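Local coordinates for protein transcriptional regulator, LacI family (Corynebacterium glutamicum, PDB 3H5T) that activates transcription of the inositol phosphate synthase gene in an inositol-dependent manner by binding a palindromic promoter motif, and helps regulate cell wall biogenesis, at residues Val115-Ala120 with Pro142-Ala146; Ala181-Ile185 with Val231-Ile237. All blocks are in the same frame, centred on the assembly; numbering follows the deposited sequence.

Contact 1: Val115-Ala120 with Pro142-Ala146; sequences VDHVSA and PHIDA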
# COMPACT_ATOMS: atom_id res chain seq x y z
N VAL A 115 11.43 15.48 -14.76
CA VAL A 115 12.55 14.61 -14.43
C VAL A 115 13.07 13.88 -15.66
O VAL A 115 12.31 13.28 -16.40
CB VAL A 115 12.16 13.57 -13.36
CG1 VAL A 115 13.37 12.74 -12.97
CG2 VAL A 115 11.60 14.26 -12.14
N ASP A 116 14.38 13.96 -15.87
CA ASP A 116 15.01 13.29 -17.00
C ASP A 116 15.94 12.22 -16.46
O ASP A 116 16.18 12.14 -15.25
CB ASP A 116 15.79 14.29 -17.86
CG ASP A 116 16.65 15.20 -17.03
OD1 ASP A 116 17.19 14.73 -16.01
OD2 ASP A 116 16.79 16.38 -17.41
N HIS A 117 16.48 11.40 -17.35
CA HIS A 117 17.35 10.31 -16.94
C HIS A 117 18.59 10.68 -16.14
O HIS A 117 18.99 9.94 -15.25
CB HIS A 117 17.71 9.49 -18.18
CG HIS A 117 16.50 8.89 -18.85
ND1 HIS A 117 15.91 7.73 -18.41
CD2 HIS A 117 15.73 9.35 -19.85
CE1 HIS A 117 14.82 7.49 -19.12
NE2 HIS A 117 14.69 8.47 -20.00
N VAL A 118 19.20 11.83 -16.41
CA VAL A 118 20.38 12.20 -15.64
C VAL A 118 20.01 12.50 -14.19
O VAL A 118 20.77 12.21 -13.27
CB VAL A 118 21.10 13.44 -16.23
CG1 VAL A 118 20.21 14.66 -16.14
CG2 VAL A 118 22.40 13.68 -15.47
N SER A 119 18.83 13.07 -13.98
CA SER A 119 18.38 13.37 -12.63
C SER A 119 18.08 12.07 -11.88
O SER A 119 18.53 11.87 -10.76
CB SER A 119 17.12 14.24 -12.66
OG SER A 119 17.34 15.44 -13.37
N ALA A 120 17.34 11.19 -12.53
CA ALA A 120 16.96 9.91 -11.94
C ALA A 120 18.17 9.03 -11.65
O ALA A 120 18.24 8.38 -10.61
CB ALA A 120 15.99 9.18 -12.87
N PRO A 142 11.54 7.14 -15.33
CA PRO A 142 12.98 7.10 -15.54
C PRO A 142 13.80 6.50 -14.40
O PRO A 142 14.94 6.09 -14.60
CB PRO A 142 13.33 8.56 -15.82
CG PRO A 142 12.32 9.31 -15.01
CD PRO A 142 11.05 8.53 -15.28
N HIS A 143 13.21 6.42 -13.20
CA HIS A 143 13.93 5.83 -12.07
C HIS A 143 14.05 4.32 -12.27
O HIS A 143 15.05 3.71 -11.86
CB HIS A 143 13.22 6.17 -10.76
CG HIS A 143 13.20 7.64 -10.47
ND1 HIS A 143 14.31 8.32 -10.02
CD2 HIS A 143 12.24 8.58 -10.69
CE1 HIS A 143 14.04 9.62 -9.97
NE2 HIS A 143 12.80 9.80 -10.37
N ILE A 144 13.04 3.73 -12.89
CA ILE A 144 13.06 2.30 -13.18
C ILE A 144 14.26 2.01 -14.08
O ILE A 144 15.04 1.09 -13.82
CB ILE A 144 11.78 1.86 -13.93
CG1 ILE A 144 10.56 2.03 -13.02
CG2 ILE A 144 11.92 0.41 -14.39
CD1 ILE A 144 10.57 1.18 -11.78
N ASP A 145 14.41 2.81 -15.15
CA ASP A 145 15.52 2.64 -16.09
C ASP A 145 16.86 2.89 -15.39
O ASP A 145 17.85 2.22 -15.68
CB ASP A 145 15.39 3.60 -17.28
CG ASP A 145 14.06 3.44 -18.02
OD1 ASP A 145 13.69 2.30 -18.37
OD2 ASP A 145 13.39 4.47 -18.26
N ALA A 146 16.89 3.87 -14.49
CA ALA A 146 18.11 4.17 -13.76
C ALA A 146 18.53 2.98 -12.91
O ALA A 146 19.71 2.65 -12.82
CB ALA A 146 17.91 5.40 -12.89
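Two helices that meet at their first turns can pack without a single hydrogen bond between them, and here apolar contacts do most of the work. A120 sits at the middle: its CB lies 4.0 Å from P142 CB and 4.2 Å from A146 CB, while V115 CG1 comes within 4.1 Å of P142 CG. Two CH-pi contacts add to this. A120 CB lies over one face of the H143 imidazole, 3.7 Å from the ring centroid, and P142 CB lies off-centre against the H117 ring. H117 CE1 comes to 3.5 Å from D145 OD2 near the ring plane, without a hydrogen bond. Within 115-120, D116 is the N-cap, its OD1 accepting from S119 N (3.1 Å) and S119 OG (2.7 Å). Helices 117-125 and 142-150 flank strand 132-135 in sequence in the N-terminal, Rossmann-like subdomain of the periplasmic-binding-protein fold; H143 on L123 and A146 on V124 extend their pairing, and R201, from the loop after strand 192-197, bonds V115 O and touches P142.

Contact 2: Ala181-Ile185 with Val231-Ile237; sequences AQALI and VFIEAGI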
# COMPACT_ATOMS: atom_id res chain seq x y z
N ALA A 181 -17.79 -1.83 -7.48
CA ALA A 181 -18.65 -1.19 -8.47
C ALA A 181 -19.96 -1.98 -8.56
O ALA A 181 -21.04 -1.40 -8.68
CB ALA A 181 -17.96 -1.17 -9.82
N GLN A 182 -19.85 -3.30 -8.47
CA GLN A 182 -21.02 -4.17 -8.52
C GLN A 182 -21.96 -3.87 -7.36
O GLN A 182 -23.17 -3.78 -7.55
CB GLN A 182 -20.60 -5.64 -8.44
CG GLN A 182 -21.74 -6.57 -8.75
CD GLN A 182 -22.23 -6.41 -10.16
OE1 GLN A 182 -21.57 -6.81 -11.11
NE2 GLN A 182 -23.40 -5.78 -10.31
N ALA A 183 -21.40 -3.72 -6.17
CA ALA A 183 -22.19 -3.42 -4.98
C ALA A 183 -22.97 -2.13 -5.19
O ALA A 183 -24.09 -1.98 -4.68
CB ALA A 183 -21.28 -3.30 -3.75
N LEU A 184 -22.40 -1.19 -5.93
CA LEU A 184 -23.07 0.08 -6.19
C LEU A 184 -24.23 -0.14 -7.15
O LEU A 184 -25.30 0.45 -6.98
CB LEU A 184 -22.10 1.10 -6.80
CG LEU A 184 -21.07 1.73 -5.86
CD1 LEU A 184 -20.22 2.72 -6.63
CD2 LEU A 184 -21.78 2.42 -4.71
N ILE A 185 -24.01 -0.98 -8.15
CA ILE A 185 -25.04 -1.28 -9.13
C ILE A 185 -26.19 -2.06 -8.49
O ILE A 185 -27.36 -1.82 -8.79
CB ILE A 185 -24.47 -2.12 -10.30
CG1 ILE A 185 -23.38 -1.34 -11.03
CG2 ILE A 185 -25.59 -2.51 -11.25
CD1 ILE A 185 -23.87 -0.12 -11.76
N VAL A 231 -17.86 -2.81 -15.06
CA VAL A 231 -19.02 -3.31 -14.35
C VAL A 231 -20.21 -2.38 -14.56
O VAL A 231 -21.36 -2.81 -14.55
CB VAL A 231 -18.73 -3.46 -12.84
CG1 VAL A 231 -20.01 -3.84 -12.08
CG2 VAL A 231 -17.65 -4.52 -12.63
N PHE A 232 -19.94 -1.09 -14.75
CA PHE A 232 -21.01 -0.13 -14.98
C PHE A 232 -21.58 -0.28 -16.39
O PHE A 232 -22.78 -0.16 -16.60
CB PHE A 232 -20.51 1.30 -14.78
CG PHE A 232 -20.08 1.61 -13.38
CD1 PHE A 232 -20.51 0.82 -12.31
CD2 PHE A 232 -19.29 2.72 -13.11
CE1 PHE A 232 -20.16 1.13 -11.01
CE2 PHE A 232 -18.93 3.04 -11.80
CZ PHE A 232 -19.37 2.25 -10.75
N ILE A 233 -20.69 -0.55 -17.34
CA ILE A 233 -21.08 -0.73 -18.73
C ILE A 233 -22.03 -1.92 -18.85
O ILE A 233 -23.04 -1.84 -19.55
CB ILE A 233 -19.84 -0.96 -19.63
CG1 ILE A 233 -19.12 0.37 -19.86
CG2 ILE A 233 -20.24 -1.59 -20.95
CD1 ILE A 233 -17.84 0.25 -20.68
N GLU A 234 -21.70 -3.01 -18.17
CA GLU A 234 -22.52 -4.22 -18.19
C GLU A 234 -23.88 -3.94 -17.54
O GLU A 234 -24.85 -4.65 -17.79
CB GLU A 234 -21.82 -5.35 -17.44
CG GLU A 234 -22.64 -6.63 -17.30
CD GLU A 234 -22.92 -7.32 -18.63
OE1 GLU A 234 -23.59 -6.72 -19.50
OE2 GLU A 234 -22.46 -8.47 -18.80
N ALA A 235 -23.94 -2.90 -16.72
CA ALA A 235 -25.18 -2.54 -16.04
C ALA A 235 -26.03 -1.68 -16.97
O ALA A 235 -27.23 -1.51 -16.75
CB ALA A 235 -24.87 -1.77 -14.75
N GLY A 236 -25.41 -1.16 -18.02
CA GLY A 236 -26.13 -0.33 -18.97
C GLY A 236 -25.62 1.09 -19.03
O GLY A 236 -25.75 1.76 -20.06
N ILE A 237 -25.05 1.57 -17.93
CA ILE A 237 -24.53 2.93 -17.86
C ILE A 237 -23.57 3.23 -19.02
O ILE A 237 -22.71 2.41 -19.36
CB ILE A 237 -23.77 3.16 -16.53
CG1 ILE A 237 -24.70 2.90 -15.35
CG2 ILE A 237 -23.23 4.59 -16.48
CD1 ILE A 237 -24.01 2.96 -14.01
O HOH W 1 -22.89 -5.18 -13.74
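A181 begins the contact with its CB, which touches CB of V231 at 3.9 Å and CE1 of F232 at 3.4 Å; the two short helical segments are 9.6 Å apart at closest approach and run roughly parallel, 29° between their directions. One residue on, Q182 lies at the solvent-facing margin. Its OE1 comes to 3.5 Å from V231 CG1, and a water donates to V231 O at 2.9 Å and, weakly, to Q182 OE1 at 3.4 Å, while the amide nitrogen NE2 bonds to D186. Near-parallel helices of this kind are what an alpha/beta subdomain with parallel strands produces. Helices 178-186 and 221-235 belong to the C-terminal subdomain of the periplasmic-binding-protein fold, and L184, I185 and F232 all pack on I192 of strand 192-197 in its sheet. L184 itself reaches the ring edge of F232, CD1 to CZ at 4.2 Å. The last residue, I185, buries the most surface in the pair: its CD1 meets F232 CD1 at 3.5 Å, A235 CB at 3.6 Å and I237 CD1 at 3.8 Å. Between A235 and I237 the chain leaves the helical path through a Schellman motif at G236, whose positive phi (117°) would press a side chain against the preceding carbonyl oxygen, after which I237 also points toward 181-185.

How the contacts relate
Past the DNA-binding helices at the N terminus, the chain enters the first subdomain, where contact 1 closes a short loop: 21 residues, including strand 132-135, separate its segments. Contact 2 opens only after that loop has shut, and spans 45 residues that include strand 192-197 and helix 210-214. The two are therefore in series, neither nested nor crossed. The centres of contact 1 and contact 2 lie about 40 Å apart, and the nearest atoms of contact 1 and contact 2 about 29 Å. Each joins helices within its own subdomain, contact 1 beside the sheet that contains strand 132-135 and contact 2 beside the sheet that contains strand 192-197, so each half of the bilobal fold has its own pair of helices packed together.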